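Local coordinates for protein ochratoxinase (Aspergillus niger, PDB 4C65) that hydrolyses the amide bond of the mycotoxin ochratoxin A, releasing phenylalanine, as a zinc-dependent carboxypeptidase of the amidohydrolase superfamily, at residues 202-210 / 220-231; 242-253 / 262-273. All coordinates share one frame; numbering follows the deposited sequence. Where two conformers were deposited one is given.

Contact 1. Residues 202-210 / 220-231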
loop_
_atom_site.group_PDB
_atom_site.type_symbol
_atom_site.label_atom_id
_atom_site.label_comp_id
_atom_site.label_asym_id
_atom_site.label_seq_id
_atom_site.Cartn_x
_atom_site.Cartn_y
_atom_site.Cartn_z
ATOM N N VAL A 202 -7.015 -7.889 31.013
ATOM C CA VAL A 202 -7.617 -6.645 31.392
ATOM C C VAL A 202 -7.554 -5.718 30.184
ATOM O O VAL A 202 -6.785 -5.967 29.251
ATOM C CB VAL A 202 -6.923 -6.051 32.636
ATOM C CG1 VAL A 202 -5.496 -5.612 32.337
ATOM C CG2 VAL A 202 -7.734 -4.875 33.196
ATOM N N ILE A 203 -8.364 -4.655 30.187
ATOM C CA ILE A 203 -8.229 -3.603 29.172
ATOM C C ILE A 203 -7.845 -2.286 29.824
ATOM O O ILE A 203 -8.411 -1.893 30.844
ATOM C CB ILE A 203 -9.510 -3.443 28.314
ATOM C CG1 ILE A 203 -9.831 -4.733 27.570
ATOM C CG2 ILE A 203 -9.347 -2.311 27.284
ATOM C CD1 ILE A 203 -8.774 -5.169 26.570
ATOM N N LYS A 204 -6.890 -1.591 29.220
ATOM C CA LYS A 204 -6.438 -0.279 29.719
ATOM C C LYS A 204 -6.711 0.820 28.706
ATOM O O LYS A 204 -6.313 0.711 27.556
ATOM C CB LYS A 204 -4.937 -0.343 30.047
ATOM C CG LYS A 204 -4.182 0.970 30.094
ATOM C CD LYS A 204 -4.201 1.663 31.432
ATOM C CE LYS A 204 -3.089 2.742 31.228
ATOM N NZ LYS A 204 -1.636 2.366 30.915
ATOM N N VAL A 205 -7.326 1.918 29.169
ATOM C CA VAL A 205 -7.537 3.120 28.337
ATOM C C VAL A 205 -6.860 4.342 28.944
ATOM O O VAL A 205 -6.659 4.410 30.158
ATOM C CB VAL A 205 -9.016 3.496 28.160
ATOM C CG1 VAL A 205 -9.737 2.386 27.460
ATOM C CG2 VAL A 205 -9.698 3.784 29.486
ATOM N N MET A 206 -6.497 5.288 28.070
ATOM C CA MET A 206 -6.049 6.596 28.484
ATOM C C MET A 206 -7.308 7.453 28.442
ATOM O O MET A 206 -7.872 7.696 27.388
ATOM C CB MET A 206 -4.986 7.119 27.537
ATOM C CG MET A 206 -3.769 6.210 27.389
ATOM S SD MET A 206 -2.931 5.834 28.944
ATOM C CE MET A 206 -1.317 5.306 28.325
ATOM N N ALA A 207 -7.751 7.875 29.614
ATOM C CA ALA A 207 -8.975 8.617 29.749
ATOM C C ALA A 207 -8.704 10.044 30.167
ATOM O O ALA A 207 -9.633 10.804 30.441
ATOM C CB ALA A 207 -9.883 7.929 30.737
ATOM N N SER A 208 -7.429 10.419 30.221
ATOM C CA SER A 208 -7.051 11.815 30.378
ATOM C C SER A 208 -5.613 12.017 29.958
ATOM O O SER A 208 -4.910 11.064 29.636
ATOM C CB SER A 208 -7.294 12.298 31.824
ATOM O OG SER A 208 -6.288 11.827 32.674
ATOM N N GLY A 209 -5.170 13.261 29.977
ATOM C CA GLY A 209 -3.808 13.585 29.643
ATOM C C GLY A 209 -2.799 13.017 30.614
ATOM O O GLY A 209 -3.148 12.499 31.670
ATOM N N GLY A 210 -1.532 13.140 30.236
ATOM C CA GLY A 210 -0.424 12.636 31.010
ATOM C C GLY A 210 -0.045 13.589 32.114
ATOM O O GLY A 210 -0.332 14.788 32.038
ATOM N N PHE A 220 -7.817 17.374 31.177
ATOM C CA PHE A 220 -8.819 17.145 30.147
ATOM C C PHE A 220 -9.044 15.663 29.914
ATOM O O PHE A 220 -8.118 14.855 29.959
ATOM C CB PHE A 220 -8.430 17.798 28.809
ATOM C CG PHE A 220 -8.147 19.264 28.887
ATOM C CD1 PHE A 220 -8.715 20.069 29.874
ATOM C CD2 PHE A 220 -7.309 19.863 27.932
ATOM C CE1 PHE A 220 -8.420 21.402 29.926
ATOM C CE2 PHE A 220 -7.020 21.205 27.983
ATOM C CZ PHE A 220 -7.582 21.978 28.981
ATOM N N ALA A 221 -10.298 15.313 29.678
ATOM C CA ALA A 221 -10.695 13.937 29.435
ATOM C C ALA A 221 -10.215 13.519 28.065
ATOM O O ALA A 221 -9.957 14.364 27.217
ATOM C CB ALA A 221 -12.216 13.808 29.514
ATOM N N GLN A 222 -10.065 12.214 27.865
ATOM C CA GLN A 222 -9.640 11.653 26.568
ATOM C C GLN A 222 -10.538 10.501 26.170
ATOM O O GLN A 222 -11.024 9.768 27.037
ATOM C CB GLN A 222 -8.194 11.189 26.625
ATOM C CG GLN A 222 -7.197 12.322 26.571
ATOM C CD GLN A 222 -5.775 11.847 26.465
ATOM O OE1 GLN A 222 -5.486 10.650 26.357
ATOM N NE2 GLN A 222 -4.863 12.787 26.558
ATOM N N PHE A 223 -10.723 10.351 24.851
ATOM C CA PHE A 223 -11.803 9.553 24.246
ATOM C C PHE A 223 -13.145 10.239 24.511
ATOM O O PHE A 223 -13.304 10.949 25.486
ATOM C CB PHE A 223 -11.839 8.111 24.776
ATOM C CG PHE A 223 -10.819 7.191 24.143
ATOM C CD1 PHE A 223 -10.852 6.938 22.784
ATOM C CD2 PHE A 223 -9.876 6.523 24.923
ATOM C CE1 PHE A 223 -9.945 6.065 22.211
ATOM C CE2 PHE A 223 -8.963 5.663 24.350
ATOM C CZ PHE A 223 -8.997 5.446 23.000
ATOM N N SER A 224 -14.099 10.024 23.618
ATOM C CA SER A 224 -15.460 10.450 23.821
ATOM C C SER A 224 -16.129 9.475 24.775
ATOM O O SER A 224 -15.733 8.328 24.841
ATOM C CB SER A 224 -16.220 10.442 22.491
ATOM O OG SER A 224 -16.363 9.135 21.989
ATOM N N PRO A 225 -17.202 9.915 25.447
ATOM C CA PRO A 225 -18.033 8.971 26.198
ATOM C C PRO A 225 -18.558 7.815 25.339
ATOM O O PRO A 225 -18.656 6.712 25.832
ATOM C CB PRO A 225 -19.194 9.842 26.715
ATOM C CG PRO A 225 -18.641 11.221 26.774
ATOM C CD PRO A 225 -17.651 11.309 25.622
ATOM N N GLU A 226 -18.896 8.069 24.078
ATOM C CA GLU A 226 -19.353 7.018 23.167
ATOM C C GLU A 226 -18.254 5.925 22.974
ATOM O O GLU A 226 -18.540 4.728 23.017
ATOM C CB GLU A 226 -19.708 7.593 21.789
ATOM C CG GLU A 226 -20.767 8.693 21.770
ATOM C CD GLU A 226 -20.216 10.121 21.956
ATOM O OE1 GLU A 226 -19.580 10.422 22.988
ATOM O OE2 GLU A 226 -20.417 10.942 21.032
ATOM N N GLU A 227 -17.011 6.334 22.757
ATOM C CA GLU A 227 -15.930 5.372 22.619
ATOM C C GLU A 227 -15.686 4.611 23.912
ATOM O O GLU A 227 -15.537 3.386 23.891
ATOM C CB GLU A 227 -14.637 6.060 22.193
ATOM C CG GLU A 227 -14.617 6.489 20.739
ATOM C CD GLU A 227 -13.652 7.615 20.488
ATOM O OE1 GLU A 227 -13.924 8.720 20.990
ATOM O OE2 GLU A 227 -12.616 7.404 19.793
ATOM N N LEU A 228 -15.667 5.327 25.039
ATOM C CA LEU A 228 -15.394 4.686 26.319
ATOM C C LEU A 228 -16.446 3.619 26.652
ATOM O O LEU A 228 -16.111 2.556 27.136
ATOM C CB LEU A 228 -15.299 5.711 27.450
ATOM C CG LEU A 228 -14.077 6.631 27.483
ATOM C CD1 LEU A 228 -14.245 7.680 28.577
ATOM C CD2 LEU A 228 -12.811 5.822 27.703
ATOM N N LYS A 229 -17.703 3.899 26.374
ATOM C CA LYS A 229 -18.765 2.944 26.643
ATOM C C LYS A 229 -18.581 1.675 25.805
ATOM O O LYS A 229 -18.743 0.574 26.299
ATOM C CB LYS A 229 -20.121 3.590 26.360
ATOM C CG LYS A 229 -21.325 2.703 26.602
ATOM C CD LYS A 229 -22.595 3.500 26.359
ATOM C CE LYS A 229 -23.870 2.684 26.602
ATOM N NZ LYS A 229 -24.574 2.295 25.325
ATOM N N VAL A 230 -18.302 1.854 24.519
ATOM C CA VAL A 230 -18.042 0.732 23.626
ATOM C C VAL A 230 -16.838 -0.084 24.099
ATOM O O VAL A 230 -16.918 -1.296 24.219
ATOM C CB VAL A 230 -17.872 1.212 22.167
ATOM C CG1 VAL A 230 -17.255 0.146 21.286
ATOM C CG2 VAL A 230 -19.219 1.636 21.621
ATOM N N ILE A 231 -15.748 0.586 24.438
ATOM C CA ILE A 231 -14.614 -0.102 25.010
ATOM C C ILE A 231 -14.996 -0.958 26.226
ATOM O O ILE A 231 -14.606 -2.133 26.315
ATOM C CB ILE A 231 -13.489 0.869 25.390
ATOM C CG1 ILE A 231 -12.835 1.395 24.112
ATOM C CG2 ILE A 231 -12.434 0.162 26.226
ATOM C CD1 ILE A 231 -12.000 2.632 24.323
HETATM O O HOH W 1 -6.689 8.416 24.892
HETATM O O HOH W 2 -12.438 10.467 29.454
#
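In a beta-alpha-beta unit of the TIM barrel, strand 203-206 packs against the first turns (225-231) of helix 225-237, which return antiparallel to it (171°, axes 10.6 Å apart). V205 splits its methyls between two helix residues: CG1 lies 3.7 Å from I231 CG2, CG2 4.1 Å from L228 CD2. I203 CG2 extends this apolar seam onto I231 CG2. Within 220-231, I231 CD1 sits over the centre of the F223 ring, whose CD2 comes to 3.4 Å from M206 O. Beyond the strand, S208 and A221 form a single backbone bridge: Q222 N bonds weakly to A207 O at 3.0 Å, and G209 N, also weakly, to F220 O. With CG anti to its carbonyl carbon (chi1 -76°) and an extended chain, Q222 runs alongside S208, bringing NE2 to 3.4 Å from G209 CA. One water donates to M206 O and Q222 OE1, another to A207 O and Q222 O. S224 and E227 form a capping box: E227 N bonds to S224 OG at 3.0 Å, and S224 N donates back to E227 OE1. Apolar packing thus backs the strand carrying zinc ligand K204, while two waters and Q222 N serve buried carbonyls, and H149 and D216 hold the Q222 amide.

Contact 2. Residues 242-253 / 262-273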
loop_
_atom_site.group_PDB
_atom_site.type_symbol
_atom_site.label_atom_id
_atom_site.label_comp_id
_atom_site.label_asym_id
_atom_site.label_seq_id
_atom_site.Cartn_x
_atom_site.Cartn_y
_atom_site.Cartn_z
ATOM N N VAL A 242 -12.196 -2.713 32.558
ATOM C CA VAL A 242 -11.350 -1.709 31.974
ATOM C C VAL A 242 -10.743 -0.914 33.093
ATOM O O VAL A 242 -11.418 -0.527 34.048
ATOM C CB VAL A 242 -12.138 -0.772 31.049
ATOM C CG1 VAL A 242 -11.273 0.388 30.606
ATOM C CG2 VAL A 242 -12.685 -1.528 29.861
ATOM N N SER A 243 -9.452 -0.682 32.969
ATOM C CA SER A 243 -8.738 0.196 33.846
ATOM C C SER A 243 -8.480 1.467 33.081
ATOM O O SER A 243 -8.023 1.432 31.933
ATOM C CB SER A 243 -7.399 -0.441 34.250
ATOM O OG SER A 243 -6.606 0.472 34.996
ATOM N N ALA A 244 -8.720 2.596 33.737
ATOM C CA ALA A 244 -8.596 3.896 33.121
ATOM C C ALA A 244 -7.538 4.758 33.806
ATOM O O ALA A 244 -7.627 5.015 35.004
ATOM C CB ALA A 244 -9.931 4.602 33.193
ATOM N N HIS A 245 -6.547 5.195 33.021
ATOM C CA HIS A 245 -5.635 6.262 33.390
ATOM C C HIS A 245 -6.423 7.560 33.479
ATOM O O HIS A 245 -6.911 8.063 32.471
ATOM C CB HIS A 245 -4.524 6.341 32.348
ATOM C CG HIS A 245 -3.695 7.579 32.407
ATOM N ND1 HIS A 245 -2.396 7.564 32.858
ATOM C CD2 HIS A 245 -3.931 8.847 31.985
ATOM C CE1 HIS A 245 -1.882 8.778 32.765
ATOM N NE2 HIS A 245 -2.790 9.576 32.227
ATOM N N VAL A 246 -6.561 8.098 34.690
ATOM C CA VAL A 246 -7.269 9.378 34.921
ATOM C C VAL A 246 -6.571 10.294 35.926
ATOM O O VAL A 246 -6.131 9.861 36.997
ATOM C CB VAL A 246 -8.724 9.153 35.399
ATOM C CG1 VAL A 246 -9.590 8.651 34.261
ATOM C CG2 VAL A 246 -8.782 8.179 36.564
ATOM N N HIS A 247 -6.481 11.569 35.592
ATOM C CA HIS A 247 -5.975 12.560 36.528
ATOM C C HIS A 247 -7.089 13.548 36.834
ATOM O O HIS A 247 -7.662 13.527 37.934
ATOM C CB HIS A 247 -4.736 13.273 35.958
ATOM C CG HIS A 247 -3.497 12.429 35.969
ATOM N ND1 HIS A 247 -2.865 12.050 37.136
ATOM C CD2 HIS A 247 -2.781 11.878 34.966
ATOM C CE1 HIS A 247 -1.822 11.295 36.849
ATOM N NE2 HIS A 247 -1.745 11.180 35.538
ATOM N N GLY A 248 -7.413 14.399 35.869
ATOM C CA GLY A 248 -8.431 15.415 36.075
ATOM C C GLY A 248 -9.794 14.811 36.342
ATOM O O GLY A 248 -10.093 13.714 35.880
ATOM N N LYS A 249 -10.637 15.553 37.063
ATOM C CA LYS A 249 -11.984 15.090 37.373
ATOM C C LYS A 249 -12.845 14.802 36.116
ATOM O O LYS A 249 -13.602 13.823 36.095
ATOM C CB LYS A 249 -12.697 16.087 38.278
ATOM C CG LYS A 249 -13.910 15.470 38.930
ATOM C CD LYS A 249 -14.495 16.314 40.039
ATOM C CE LYS A 249 -15.875 15.768 40.385
ATOM N NZ LYS A 249 -16.447 16.474 41.549
ATOM N N ALA A 250 -12.719 15.623 35.074
ATOM C CA ALA A 250 -13.429 15.365 33.792
ATOM C C ALA A 250 -13.198 13.918 33.321
ATOM O O ALA A 250 -14.147 13.207 32.973
ATOM C CB ALA A 250 -12.991 16.343 32.716
ATOM N N GLY A 251 -11.935 13.505 33.301
ATOM C CA GLY A 251 -11.573 12.158 32.887
ATOM C C GLY A 251 -12.039 11.087 33.861
ATOM O O GLY A 251 -12.559 10.046 33.436
ATOM N N ILE A 252 -11.877 11.351 35.159
ATOM C CA ILE A 252 -12.364 10.447 36.204
ATOM C C ILE A 252 -13.847 10.166 36.028
ATOM O O ILE A 252 -14.265 9.026 36.003
ATOM C CB ILE A 252 -12.139 11.007 37.619
ATOM C CG1 ILE A 252 -10.645 11.160 37.909
ATOM C CG2 ILE A 252 -12.758 10.091 38.653
ATOM C CD1 ILE A 252 -10.328 11.884 39.215
ATOM N N MET A 253 -14.640 11.220 35.895
ATOM C CA MET A 253 -16.092 11.072 35.785
ATOM C C MET A 253 -16.504 10.387 34.483
ATOM O O MET A 253 -17.423 9.579 34.478
ATOM C CB MET A 253 -16.788 12.427 35.914
ATOM C CG MET A 253 -16.582 13.093 37.271
ATOM S SD MET A 253 -17.312 12.148 38.621
ATOM C CE MET A 253 -19.012 12.660 38.402
ATOM N N SER A 262 -11.672 0.082 37.318
ATOM C CA SER A 262 -10.415 0.358 37.986
ATOM C C SER A 262 -9.893 1.693 37.484
ATOM O O SER A 262 -9.938 1.972 36.296
ATOM C CB SER A 262 -9.433 -0.786 37.693
ATOM O OG SER A 262 -8.139 -0.530 38.221
ATOM N N LEU A 263 -9.441 2.546 38.382
ATOM C CA LEU A 263 -8.916 3.838 37.980
ATOM C C LEU A 263 -7.515 3.976 38.489
ATOM O O LEU A 263 -7.230 3.621 39.651
ATOM C CB LEU A 263 -9.769 4.973 38.537
ATOM C CG LEU A 263 -11.227 4.938 38.132
ATOM C CD1 LEU A 263 -11.973 6.052 38.853
ATOM C CD2 LEU A 263 -11.398 5.053 36.631
ATOM N N GLU A 264 -6.651 4.542 37.651
ATOM C CA GLU A 264 -5.266 4.743 38.024
ATOM C C GLU A 264 -4.943 6.220 38.257
ATOM O O GLU A 264 -5.467 7.078 37.549
ATOM C CB GLU A 264 -4.359 4.148 36.959
ATOM C CG GLU A 264 -4.949 2.958 36.250
ATOM C CD GLU A 264 -4.973 1.800 37.244
ATOM O OE1 GLU A 264 -3.892 1.521 37.828
ATOM O OE2 GLU A 264 -6.043 1.171 37.447
ATOM N N HIS A 265 -4.067 6.472 39.223
ATOM C CA HIS A 265 -3.644 7.803 39.613
ATOM C C HIS A 265 -4.748 8.546 40.346
ATOM O O HIS A 265 -4.602 8.886 41.527
ATOM C CB HIS A 265 -3.130 8.621 38.412
ATOM C CG HIS A 265 -2.322 7.818 37.444
ATOM N ND1 HIS A 265 -1.159 7.178 37.805
ATOM C CD2 HIS A 265 -2.531 7.513 36.146
ATOM C CE1 HIS A 265 -0.684 6.515 36.770
ATOM N NE2 HIS A 265 -1.493 6.713 35.745
ATOM N N VAL A 266 -5.831 8.823 39.629
ATOM C CA VAL A 266 -7.035 9.410 40.187
ATOM C C VAL A 266 -6.734 10.686 40.945
ATOM O O VAL A 266 -7.373 10.991 41.949
ATOM C CB VAL A 266 -7.798 8.428 41.093
ATOM C CG1 VAL A 266 -9.287 8.563 40.839
ATOM C CG2 VAL A 266 -7.404 6.981 40.837
ATOM N N SER A 267 -5.825 11.481 40.398
ATOM C CA SER A 267 -5.253 12.633 41.095
ATOM C C SER A 267 -6.236 13.699 41.594
ATOM O O SER A 267 -5.922 14.412 42.546
ATOM C CB SER A 267 -4.196 13.299 40.203
ATOM O OG SER A 267 -3.229 12.347 39.816
ATOM N N TYR A 268 -7.390 13.851 40.949
ATOM C CA TYR A 268 -8.349 14.885 41.368
ATOM C C TYR A 268 -9.644 14.279 41.901
ATOM O O TYR A 268 -10.714 14.875 41.799
ATOM C CB TYR A 268 -8.602 15.892 40.212
ATOM C CG TYR A 268 -7.425 16.791 39.981
ATOM C CD1 TYR A 268 -7.287 17.990 40.684
ATOM C CD2 TYR A 268 -6.425 16.426 39.110
ATOM C CE1 TYR A 268 -6.183 18.804 40.498
ATOM C CE2 TYR A 268 -5.312 17.222 38.932
ATOM C CZ TYR A 268 -5.199 18.408 39.627
ATOM O OH TYR A 268 -4.092 19.181 39.423
ATOM N N ALA A 269 -9.542 13.075 42.447
ATOM C CA ALA A 269 -10.668 12.464 43.133
ATOM C C ALA A 269 -11.032 13.308 44.331
ATOM O O ALA A 269 -10.171 13.681 45.113
ATOM C CB ALA A 269 -10.328 11.063 43.576
ATOM N N ASP A 270 -12.309 13.624 44.460
ATOM C CA ASP A 270 -12.811 14.390 45.590
ATOM C C ASP A 270 -13.946 13.597 46.202
ATOM O O ASP A 270 -14.144 12.436 45.835
ATOM C CB ASP A 270 -13.294 15.760 45.132
ATOM C CG ASP A 270 -14.353 15.680 44.057
ATOM O OD1 ASP A 270 -14.819 14.576 43.715
ATOM O OD2 ASP A 270 -14.728 16.759 43.536
ATOM N N GLU A 271 -14.690 14.205 47.126
ATOM C CA GLU A 271 -15.753 13.500 47.823
ATOM C C GLU A 271 -16.733 12.825 46.870
ATOM O O GLU A 271 -17.080 11.670 47.072
ATOM C CB GLU A 271 -16.480 14.404 48.805
ATOM C CG GLU A 271 -17.414 13.588 49.674
ATOM C CD GLU A 271 -18.235 14.367 50.697
ATOM O OE1 GLU A 271 -17.943 15.536 51.063
ATOM O OE2 GLU A 271 -19.244 13.786 51.171
ATOM N N GLU A 272 -17.164 13.533 45.836
ATOM C CA GLU A 272 -18.098 12.980 44.867
ATOM C C GLU A 272 -17.564 11.700 44.206
ATOM O O GLU A 272 -18.296 10.721 44.080
ATOM C CB GLU A 272 -18.434 14.028 43.799
ATOM C CG GLU A 272 -19.232 13.478 42.625
ATOM C CD GLU A 272 -19.728 14.547 41.669
ATOM O OE1 GLU A 272 -19.239 15.701 41.726
ATOM O OE2 GLU A 272 -20.602 14.221 40.846
ATOM N N VAL A 273 -16.287 11.716 43.802
ATOM C CA VAL A 273 -15.612 10.555 43.208
ATOM C C VAL A 273 -15.525 9.358 44.175
ATOM O O VAL A 273 -15.826 8.229 43.792
ATOM C CB VAL A 273 -14.183 10.913 42.771
ATOM C CG1 VAL A 273 -13.451 9.687 42.262
ATOM C CG2 VAL A 273 -14.211 11.982 41.686
#
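S243 and S262 both hold OG anti to the backbone N (chi1 173° and 175°), and from there both hydroxyls donate to E264 OE2 in one of two conformers of E264, S243 OG lying 2.6 Å from E264 OE2. In that conformer R113 forms a salt bridge to the same oxygen and E264 OE1 bonds to ND1 of the zinc ligand H69, probably helping to orient it. Strands 242-246 and 262-263 pair in parallel, A244 N bonding to S262 O and E264 N to A244 O, each at 2.9 Å. Just past the corner at E264, H265 meets H245 of the neighbouring strand obliquely, H245 ND1 lying 3.1 Å from H265 NE2; both are zinc ligands. H245 NE2 bonds to G209 O and H265 ND1 to T287. The H247 ring lies nearly parallel to that of H265 but slid aside, and H247 ND1 shares a 2.7 Å hydrogen bond with S267 OG at the ring edge. On the helical side I252 sets CD1 against V266 CG1 and the Y268-A269 backbone, and CG2 3.7 Å from V273 CG1. K249, fully extended, forms salt bridges through NZ to D270 OD2, on its syn side at 2.6 Å, and to E272 OE1, from above its plane. Helix 249-258 therefore packs on strand 262-263 and the start of helix 271-280, with helix 304-327 against the V266-A269 type I turn and strand 283-285 next in the sheet.

Contact 1 comes wholly before contact 2 in the chain, and their centres are about 11 Å apart. Helix 225-237 of contact 1 leads directly into strand 242-246 of contact 2. That strand lies between 203-206 and 262-263 in a five-stranded parallel sheet of the barrel, probably bonded to 203-206 through I203 O to S243 N and V205 N to S243 O. Beyond the strands, S208 OG bonds to H247 N, a further tie between the two contacts. Successive beta-alpha units thus deliver K204, H245 and H265, ligands of the second zinc, to one active site, with K204 also binding the first.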